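Local structure of staphylococcal enterotoxin-like toxin (4DXF) at residues Leu28-Ile36 with Met47-Tyr56. The protein is a staphylococcal superantigen-like protein that binds carbohydrate and probably acts, like its relatives, on components of the host immune system. Numbering follows the deposited sequence.
Sequences LEFKNEIGI and MNVVPDYFIY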
loop_
_atom_site.group_PDB
_atom_site.type_symbol
_atom_site.label_atom_id
_atom_site.label_comp_id
_atom_site.label_asym_id
_atom_site.label_seq_id
_atom_site.Cartn_x
_atom_site.Cartn_y
_atom_site.Cartn_z
ATOM N N LEU A 28 5.741 -8.521 -0.031
ATOM C CA LEU A 28 5.488 -9.901 0.473
ATOM C C LEU A 28 4.106 -9.833 1.100
ATOM O O LEU A 28 3.579 -8.769 1.584
ATOM C CB LEU A 28 6.530 -10.302 1.542
ATOM C CG LEU A 28 8.014 -10.497 1.138
ATOM C CD1 LEU A 28 9.018 -10.378 2.288
ATOM C CD2 LEU A 28 8.197 -11.766 0.302
ATOM N N GLU A 29 3.421 -10.979 1.146
ATOM C CA GLU A 29 2.088 -10.910 1.705
ATOM C C GLU A 29 1.958 -12.071 2.680
ATOM O O GLU A 29 2.195 -13.187 2.243
ATOM C CB GLU A 29 1.044 -11.088 0.625
ATOM C CG GLU A 29 0.862 -9.818 -0.212
ATOM C CD GLU A 29 -0.127 -9.938 -1.338
ATOM O OE1 GLU A 29 -1.143 -10.650 -1.167
ATOM O OE2 GLU A 29 0.136 -9.330 -2.406
ATOM N N PHE A 30 1.642 -11.798 3.944
ATOM C CA PHE A 30 1.496 -12.858 4.996
ATOM C C PHE A 30 0.104 -12.853 5.502
ATOM O O PHE A 30 -0.351 -11.881 6.050
ATOM C CB PHE A 30 2.528 -12.631 6.118
ATOM C CG PHE A 30 3.967 -12.648 5.596
ATOM C CD1 PHE A 30 4.815 -11.605 5.858
ATOM C CD2 PHE A 30 4.448 -13.752 4.887
ATOM C CE1 PHE A 30 6.105 -11.656 5.406
ATOM C CE2 PHE A 30 5.718 -13.804 4.436
ATOM C CZ PHE A 30 6.537 -12.738 4.665
ATOM N N LYS A 31 -0.641 -13.936 5.306
ATOM C CA LYS A 31 -2.043 -13.832 5.583
ATOM C C LYS A 31 -2.352 -14.966 6.599
ATOM O O LYS A 31 -1.563 -15.930 6.689
ATOM C CB LYS A 31 -2.927 -14.010 4.333
ATOM C CG LYS A 31 -2.799 -12.820 3.316
ATOM C CD LYS A 31 -3.942 -12.857 2.268
ATOM C CE LYS A 31 -3.410 -12.213 1.003
ATOM N NZ LYS A 31 -4.414 -12.249 -0.099
ATOM N N ASN A 32 -3.387 -14.704 7.371
ATOM C CA ASN A 32 -3.884 -15.641 8.456
ATOM C C ASN A 32 -2.728 -15.956 9.434
ATOM O O ASN A 32 -2.457 -17.128 9.822
ATOM C CB ASN A 32 -4.381 -16.919 7.799
ATOM C CG ASN A 32 -5.579 -16.653 6.881
ATOM O OD1 ASN A 32 -6.455 -15.872 7.223
ATOM N ND2 ASN A 32 -5.620 -17.307 5.713
ATOM N N GLU A 33 -2.038 -14.899 9.890
ATOM C CA GLU A 33 -0.894 -15.034 10.758
ATOM C C GLU A 33 -1.251 -14.544 12.191
ATOM O O GLU A 33 -2.363 -14.121 12.429
ATOM C CB GLU A 33 0.306 -14.186 10.174
ATOM C CG GLU A 33 0.896 -14.758 8.878
ATOM C CD GLU A 33 1.659 -16.120 9.056
ATOM O OE1 GLU A 33 2.096 -16.410 10.178
ATOM O OE2 GLU A 33 1.887 -16.860 8.040
ATOM N N ILE A 34 -0.327 -14.656 13.129
ATOM C CA ILE A 34 -0.505 -13.952 14.413
ATOM C C ILE A 34 0.598 -12.865 14.535
ATOM O O ILE A 34 1.683 -13.023 13.918
ATOM C CB ILE A 34 -0.485 -14.910 15.605
ATOM C CG1 ILE A 34 0.866 -15.532 15.752
ATOM C CG2 ILE A 34 -1.635 -15.978 15.394
ATOM C CD1 ILE A 34 1.043 -16.283 17.145
ATOM N N GLY A 35 0.283 -11.811 15.271
ATOM C CA GLY A 35 1.269 -10.745 15.565
ATOM C C GLY A 35 1.527 -10.694 17.059
ATOM O O GLY A 35 0.581 -10.867 17.836
ATOM N N ILE A 36 2.786 -10.419 17.426
ATOM C CA ILE A 36 3.182 -10.369 18.832
ATOM C C ILE A 36 3.765 -8.985 19.093
ATOM O O ILE A 36 4.705 -8.611 18.429
ATOM C CB ILE A 36 4.245 -11.450 19.040
ATOM C CG1 ILE A 36 3.612 -12.874 18.912
ATOM C CG2 ILE A 36 4.938 -11.353 20.413
ATOM C CD1 ILE A 36 4.693 -13.974 18.704
ATOM N N MET A 47 4.773 -4.615 15.647
ATOM C CA MET A 47 4.095 -5.926 15.666
ATOM C C MET A 47 5.055 -6.926 15.016
ATOM O O MET A 47 5.468 -6.761 13.846
ATOM C CB MET A 47 2.735 -5.849 14.902
ATOM C CG MET A 47 2.055 -7.298 14.889
ATOM S SD MET A 47 0.507 -7.336 14.111
ATOM C CE MET A 47 -0.559 -6.516 15.210
ATOM N N ASN A 48 5.409 -7.992 15.740
ATOM C CA ASN A 48 6.306 -9.023 15.227
ATOM C C ASN A 48 5.446 -10.109 14.539
ATOM O O ASN A 48 4.482 -10.598 15.122
ATOM C CB ASN A 48 7.105 -9.658 16.377
ATOM C CG ASN A 48 8.119 -8.686 16.967
ATOM O OD1 ASN A 48 9.183 -8.446 16.370
ATOM N ND2 ASN A 48 7.722 -8.026 18.027
ATOM N N VAL A 49 5.795 -10.450 13.321
ATOM C CA VAL A 49 5.173 -11.583 12.606
ATOM C C VAL A 49 6.225 -12.569 12.183
ATOM O O VAL A 49 7.330 -12.207 11.701
ATOM C CB VAL A 49 4.450 -11.107 11.372
ATOM C CG1 VAL A 49 3.662 -12.293 10.733
ATOM C CG2 VAL A 49 3.568 -10.025 11.736
ATOM N N VAL A 50 5.929 -13.883 12.325
ATOM C CA VAL A 50 6.977 -14.818 12.121
ATOM C C VAL A 50 6.432 -15.913 11.166
ATOM O O VAL A 50 6.006 -16.984 11.588
ATOM C CB VAL A 50 7.450 -15.464 13.492
ATOM C CG1 VAL A 50 8.637 -16.378 13.247
ATOM C CG2 VAL A 50 7.816 -14.367 14.534
ATOM N N PRO A 51 6.426 -15.635 9.876
ATOM C CA PRO A 51 5.809 -16.604 8.936
ATOM C C PRO A 51 6.801 -17.639 8.407
ATOM O O PRO A 51 6.362 -18.664 7.824
ATOM C CB PRO A 51 5.350 -15.676 7.812
ATOM C CG PRO A 51 6.570 -14.738 7.708
ATOM C CD PRO A 51 6.922 -14.427 9.185
ATOM N N ASP A 52 8.118 -17.428 8.613
ATOM C CA ASP A 52 9.178 -18.250 8.091
ATOM C C ASP A 52 10.294 -18.298 9.139
ATOM O O ASP A 52 9.968 -18.307 10.354
ATOM C CB ASP A 52 9.671 -17.709 6.736
ATOM C CG ASP A 52 9.983 -16.214 6.785
ATOM O OD1 ASP A 52 10.194 -15.704 7.886
ATOM O OD2 ASP A 52 9.948 -15.514 5.712
ATOM N N TYR A 53 11.559 -18.299 8.715
ATOM C CA TYR A 53 12.684 -18.266 9.699
ATOM C C TYR A 53 13.075 -16.854 10.184
ATOM O O TYR A 53 13.949 -16.701 11.042
ATOM C CB TYR A 53 13.874 -19.076 9.234
ATOM C CG TYR A 53 13.661 -20.533 9.541
ATOM C CD1 TYR A 53 13.269 -21.439 8.533
ATOM C CD2 TYR A 53 13.801 -20.996 10.858
ATOM C CE1 TYR A 53 13.045 -22.829 8.840
ATOM C CE2 TYR A 53 13.576 -22.357 11.164
ATOM C CZ TYR A 53 13.198 -23.232 10.157
ATOM O OH TYR A 53 12.988 -24.527 10.490
ATOM N N PHE A 54 12.391 -15.849 9.690
ATOM C CA PHE A 54 12.599 -14.464 10.116
ATOM C C PHE A 54 11.531 -13.878 11.038
ATOM O O PHE A 54 10.287 -14.147 10.966
ATOM C CB PHE A 54 12.725 -13.548 8.869
ATOM C CG PHE A 54 13.874 -13.926 7.962
ATOM C CD1 PHE A 54 15.179 -13.467 8.232
ATOM C CD2 PHE A 54 13.666 -14.761 6.865
ATOM C CE1 PHE A 54 16.273 -13.834 7.390
ATOM C CE2 PHE A 54 14.721 -15.115 5.997
ATOM C CZ PHE A 54 16.044 -14.650 6.258
ATOM N N ILE A 55 11.975 -12.963 11.891
ATOM C CA ILE A 55 11.002 -12.198 12.605
ATOM C C ILE A 55 10.794 -10.844 11.910
ATOM O O ILE A 55 11.739 -10.006 11.895
ATOM C CB ILE A 55 11.482 -11.983 14.079
ATOM C CG1 ILE A 55 11.854 -13.319 14.768
ATOM C CG2 ILE A 55 10.504 -11.250 14.850
ATOM C CD1 ILE A 55 12.322 -13.086 16.256
ATOM N N TYR A 56 9.624 -10.629 11.329
ATOM C CA TYR A 56 9.326 -9.346 10.686
ATOM C C TYR A 56 8.824 -8.338 11.642
ATOM O O TYR A 56 7.891 -8.547 12.415
ATOM C CB TYR A 56 8.415 -9.438 9.441
ATOM C CG TYR A 56 8.904 -10.345 8.391
ATOM C CD1 TYR A 56 8.913 -11.723 8.571
ATOM C CD2 TYR A 56 9.384 -9.838 7.139
ATOM C CE1 TYR A 56 9.411 -12.587 7.568
ATOM C CE2 TYR A 56 9.859 -10.701 6.143
ATOM C CZ TYR A 56 9.840 -12.049 6.340
ATOM O OH TYR A 56 10.307 -12.877 5.377
HETATM O O HOH W 1 4.011 -19.335 7.170
HETATM O O HOH W 2 3.745 -14.842 13.634
#
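The carbonyl oxygen of Ile36 is gripped twice by Asn48, whose backbone N lies 2.8 Å and side-chain ND2 3.1 Å from Ile36 O, the two donors approaching from opposite faces of the carbonyl plane. With CG beside its own backbone N (chi1 -69°), Asn48 points an N-H of ND2 at this oxygen nearly within the plane of its amide, while OD1 accepts a hydrogen bond from Lys57. The return bond, Ile36 N to Asn48 O at 2.9 Å, completes an antiparallel hydrogen-bonded pair. Next to it Gly35, lacking a side chain, lets Met47, extended as far as SD, lay CG against Gly35 CA at 3.6 Å. Farther along, a water bridges the strand to the start of the following loop, donating to Ile34 O and accepting from Val50 N.

This hairpin of strands 33-37 and 46-49 belongs to the OB-fold domain of the superantigen fold. At Asn32 the chain changes direction, and strand 28-31, bonded to strand 76-80, faces the turn that follows strand 46-49. There Pro51 sits over one face of the Phe30 ring, a CH-pi contact with Pro51 CG 3.5 Å from the ring centroid. The edge of Phe30 is directed at the face of Tyr56 in an edge-to-face pair, planes at 56° and centroids 4.9 Å apart. Leu28 CD1 meets the same tyrosine at CE2. Tyr56 OH donates to the syn lone pair of Asp52 OD2 at 2.7 Å, which ties the phenol oxygen to the loop, while Asp52 OD1 takes the backbone N of Phe54 in an Asx turn. Glu33 CB rests against Val49 CG1, the two side chains crossing nearly at right angles, and the bend at chi2 (-68°) carries the carboxylate across Pro51, with OE2 nearest CB.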